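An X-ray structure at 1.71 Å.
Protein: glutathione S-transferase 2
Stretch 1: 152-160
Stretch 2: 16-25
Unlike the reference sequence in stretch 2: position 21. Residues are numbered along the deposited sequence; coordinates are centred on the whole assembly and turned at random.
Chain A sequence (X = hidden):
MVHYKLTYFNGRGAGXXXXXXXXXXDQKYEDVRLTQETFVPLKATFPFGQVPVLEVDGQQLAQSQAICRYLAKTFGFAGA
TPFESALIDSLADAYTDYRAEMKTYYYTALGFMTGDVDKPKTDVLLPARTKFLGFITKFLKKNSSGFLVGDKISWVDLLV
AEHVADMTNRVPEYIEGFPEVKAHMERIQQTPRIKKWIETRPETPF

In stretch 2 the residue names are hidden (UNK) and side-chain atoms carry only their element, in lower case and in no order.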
# COMPACT_ATOMS: atom_id res chain seq x y z
N LYS A 152 -3.30 -5.72 -19.97
CA LYS A 152 -1.90 -6.07 -19.94
C LYS A 152 -1.52 -6.48 -18.55
O LYS A 152 -2.17 -6.14 -17.55
CB LYS A 152 -1.12 -4.84 -20.36
CG LYS A 152 0.34 -4.95 -20.41
CD LYS A 152 0.89 -3.56 -20.74
CE LYS A 152 2.45 -3.57 -20.89
NZ LYS A 152 3.11 -2.23 -20.94
N ILE A 153 -0.48 -7.27 -18.46
CA ILE A 153 -0.01 -7.78 -17.20
C ILE A 153 0.40 -6.64 -16.32
O ILE A 153 0.97 -5.60 -16.81
CB ILE A 153 1.17 -8.74 -17.47
CG1 ILE A 153 1.61 -9.50 -16.21
CG2 ILE A 153 2.36 -8.02 -18.04
CD1 ILE A 153 2.51 -10.73 -16.42
N SER A 154 0.14 -6.78 -15.01
CA SER A 154 0.57 -5.74 -14.06
C SER A 154 1.25 -6.42 -12.88
O SER A 154 1.11 -7.66 -12.69
CB SER A 154 -0.57 -4.91 -13.54
OG SER A 154 -1.47 -5.70 -12.78
N TRP A 155 1.82 -5.60 -12.02
CA TRP A 155 2.56 -6.17 -10.84
C TRP A 155 1.63 -6.90 -9.88
O TRP A 155 2.07 -7.88 -9.20
CB TRP A 155 3.32 -5.09 -10.10
CG TRP A 155 2.52 -3.99 -9.50
CD1 TRP A 155 2.02 -2.86 -10.13
CD2 TRP A 155 2.25 -3.81 -8.10
NE1 TRP A 155 1.43 -2.02 -9.19
CE2 TRP A 155 1.51 -2.61 -7.96
CE3 TRP A 155 2.43 -4.62 -6.99
CZ2 TRP A 155 1.04 -2.17 -6.72
CZ3 TRP A 155 1.99 -4.14 -5.76
CH2 TRP A 155 1.31 -2.94 -5.64
N VAL A 156 0.37 -6.53 -9.83
CA VAL A 156 -0.58 -7.27 -8.92
C VAL A 156 -0.89 -8.65 -9.52
O VAL A 156 -1.08 -9.61 -8.78
CB VAL A 156 -1.87 -6.53 -8.52
CG1 VAL A 156 -2.88 -6.45 -9.72
CG2 VAL A 156 -2.48 -7.19 -7.30
N ASP A 157 -0.93 -8.80 -10.84
CA ASP A 157 -1.01 -10.15 -11.43
C ASP A 157 0.16 -11.04 -10.94
O ASP A 157 -0.04 -12.19 -10.56
CB ASP A 157 -0.93 -10.10 -12.94
CG ASP A 157 -2.12 -9.50 -13.57
OD1 ASP A 157 -3.30 -9.94 -13.30
OD2 ASP A 157 -1.91 -8.57 -14.43
N LEU A 158 1.37 -10.50 -10.98
CA LEU A 158 2.56 -11.16 -10.45
C LEU A 158 2.45 -11.52 -8.99
O LEU A 158 2.83 -12.65 -8.60
CB LEU A 158 3.90 -10.37 -10.68
CG LEU A 158 4.24 -9.97 -12.07
CD1 LEU A 158 5.38 -9.06 -12.10
CD2 LEU A 158 4.45 -11.16 -12.89
N LEU A 159 1.97 -10.61 -8.16
CA LEU A 159 1.90 -10.82 -6.73
C LEU A 159 0.86 -11.95 -6.43
O LEU A 159 1.15 -12.85 -5.64
CB LEU A 159 1.48 -9.50 -6.13
CG LEU A 159 1.34 -9.40 -4.64
CD1 LEU A 159 2.70 -9.60 -4.00
CD2 LEU A 159 0.76 -8.09 -4.25
N VAL A 160 -0.30 -11.84 -7.05
CA VAL A 160 -1.37 -12.83 -6.84
C VAL A 160 -0.97 -14.21 -7.33
O VAL A 160 -1.08 -15.19 -6.53
CB VAL A 160 -2.72 -12.35 -7.38
CG1 VAL A 160 -3.81 -13.47 -7.25
CG2 VAL A 160 -3.19 -11.10 -6.53
N UNK A 16 10.13 -10.94 -3.70
CA UNK A 16 9.93 -11.66 -4.94
C UNK A 16 9.16 -10.86 -5.99
O UNK A 16 9.46 -10.97 -7.15
c UNK A 16 9.17 -13.92 -5.88
o UNK A 16 11.54 -14.20 -5.80
o UNK A 16 10.44 -15.04 -7.50
c UNK A 16 9.25 -12.97 -4.69
c UNK A 16 10.48 -14.40 -6.42
N UNK A 17 8.15 -10.10 -5.59
CA UNK A 17 7.36 -9.37 -6.62
C UNK A 17 8.28 -8.41 -7.34
O UNK A 17 8.38 -8.40 -8.58
c UNK A 17 6.13 -8.79 -5.94
s UNK A 17 5.07 -7.93 -7.12
N UNK A 18 9.11 -7.70 -6.57
CA UNK A 18 10.10 -6.83 -7.19
C UNK A 18 10.99 -7.59 -8.22
O UNK A 18 11.27 -7.10 -9.35
c UNK A 18 10.86 -6.11 -6.16
N UNK A 19 11.52 -8.76 -7.80
CA UNK A 19 12.37 -9.58 -8.66
C UNK A 19 11.64 -9.97 -9.89
O UNK A 19 12.20 -10.00 -11.00
n UNK A 19 13.39 -12.79 -3.75
c UNK A 19 12.85 -10.82 -7.90
c UNK A 19 14.57 -12.16 -3.79
n UNK A 19 15.05 -11.69 -4.93
c UNK A 19 14.35 -11.83 -6.23
c UNK A 19 13.70 -10.52 -6.68
n UNK A 19 15.30 -12.05 -2.70
N UNK A 20 10.35 -10.26 -9.75
CA UNK A 20 9.59 -10.62 -10.93
C UNK A 20 9.26 -9.41 -11.87
O UNK A 20 9.16 -9.59 -13.07
o UNK A 20 6.50 -13.37 -10.23
c UNK A 20 7.61 -13.64 -9.72
c UNK A 20 8.74 -12.73 -9.95
c UNK A 20 8.39 -11.41 -10.56
n UNK A 20 7.84 -14.70 -8.98
N UNK A 21 9.12 -8.21 -11.32
CA UNK A 21 8.99 -7.01 -12.15
C UNK A 21 10.26 -6.83 -12.98
O UNK A 21 10.22 -6.59 -14.15
c UNK A 21 8.65 -5.78 -11.32
c UNK A 21 8.70 -4.54 -12.16
c UNK A 21 7.19 -5.97 -10.73
N UNK A 22 11.38 -6.94 -12.30
CA UNK A 22 12.65 -6.84 -13.00
C UNK A 22 12.74 -7.87 -14.12
O UNK A 22 13.17 -7.57 -15.24
c UNK A 22 14.83 -3.51 -11.03
c UNK A 22 14.97 -3.62 -9.67
c UNK A 22 14.45 -4.59 -11.79
c UNK A 22 14.73 -4.82 -9.06
c UNK A 22 14.24 -5.83 -11.18
c UNK A 22 14.33 -5.90 -9.80
c UNK A 22 13.83 -7.09 -12.02
N UNK A 23 12.35 -9.11 -13.82
CA UNK A 23 12.41 -10.20 -14.79
C UNK A 23 11.54 -9.83 -15.96
O UNK A 23 11.96 -9.97 -17.13
c UNK A 23 11.97 -11.54 -14.18
N UNK A 24 10.29 -9.43 -15.68
CA UNK A 24 9.33 -9.07 -16.71
C UNK A 24 9.83 -7.96 -17.64
O UNK A 24 9.49 -7.92 -18.82
c UNK A 24 6.73 -9.19 -16.32
c UNK A 24 8.05 -8.56 -16.06
c UNK A 24 6.56 -9.98 -17.64
c UNK A 24 5.68 -8.18 -16.00
N UNK A 25 10.62 -7.06 -17.09
CA UNK A 25 11.17 -5.89 -17.81
C UNK A 25 12.52 -6.18 -18.48
O UNK A 25 13.05 -5.31 -19.12
c UNK A 25 11.31 -4.76 -16.88
O HOH W 1 5.44 -11.89 -7.28

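Position 16 carries three carbons in a row, the third bearing two oxygens, and lies out of reach of stretch 1. A chain of that length ending in a carboxylate is Glu16.

At position 17 one carbon is followed by one sulfur, which can only be cysteine among the standard residues. CA-to-CB points toward stretch 1, and the sulfur lies 3.7 Å from Trp155 O; CB is 4.0 Å from Leu159 CD1. Cys17 SG is also 4.2 Å from Trp155 CE3, at the edge of the indole and near its plane.

Position 18 has a single carbon, directed away from stretch 1: Ala18.

Position 19 shows three carbons, a nitrogen, then a carbon with two further nitrogens, all out of reach of stretch 1. This guanidinium identifies Arg19. Its NH1 donates to Glu16 OE1 at 3.1 Å within a salt bridge, one turn apart on the same helix.

Position 20 has three carbons, the third carrying two more atoms, one oxygen and one nitrogen, so the group is an amide: Gln20. Its NE2 donates to Glu16 OE2 at 3.0 Å with an N-H...O angle of 169°. Gln20 OE1 lies 4.0 Å from Leu158 CB, and a water donates weakly both to OE1 (3.5 Å from the water O) and to Leu158 O (3.0 Å from the same water O).

Position 21 has three carbons, CB carrying two, which is Val21; the reference sequence has isoleucine here. Val21 CG2 is 4.0 Å from Trp155 CB and 3.8 Å from Leu158 CD1.

Position 22 has one carbon leading to a six-carbon ring with no further atom, hence Phe22, out of reach of stretch 1. Position 23 has one carbon, likewise out of reach: Ala23.

Position 24 has four carbons, forked at the second, which is Leu24. Its chi1 of -123° falls between the wells. Leu24 CD1 lies 3.9 Å from Ile153 CG2 and 4.0 Å from Leu158 CD1. Position 25 has one carbon, out of reach: Ala25.

The contact is a helix packing with axes 9.4 Å apart at closest approach and N-to-C directions at 128°. No direct hydrogen bond crosses it, and 375 Å² is buried, both sides summed. Leu158, which loses 91 Å², reaches Cys17, Gln20, Val21 and Leu24, whose three-and-four pattern (17 to 20 or 21, then to 24) brings them to one side of their helix. Ile153 meets that face at Leu24, while Leu159 meets it at Cys17, consistent with the opposed helix directions.

Stretch 2 16-25: ECARQVFALA
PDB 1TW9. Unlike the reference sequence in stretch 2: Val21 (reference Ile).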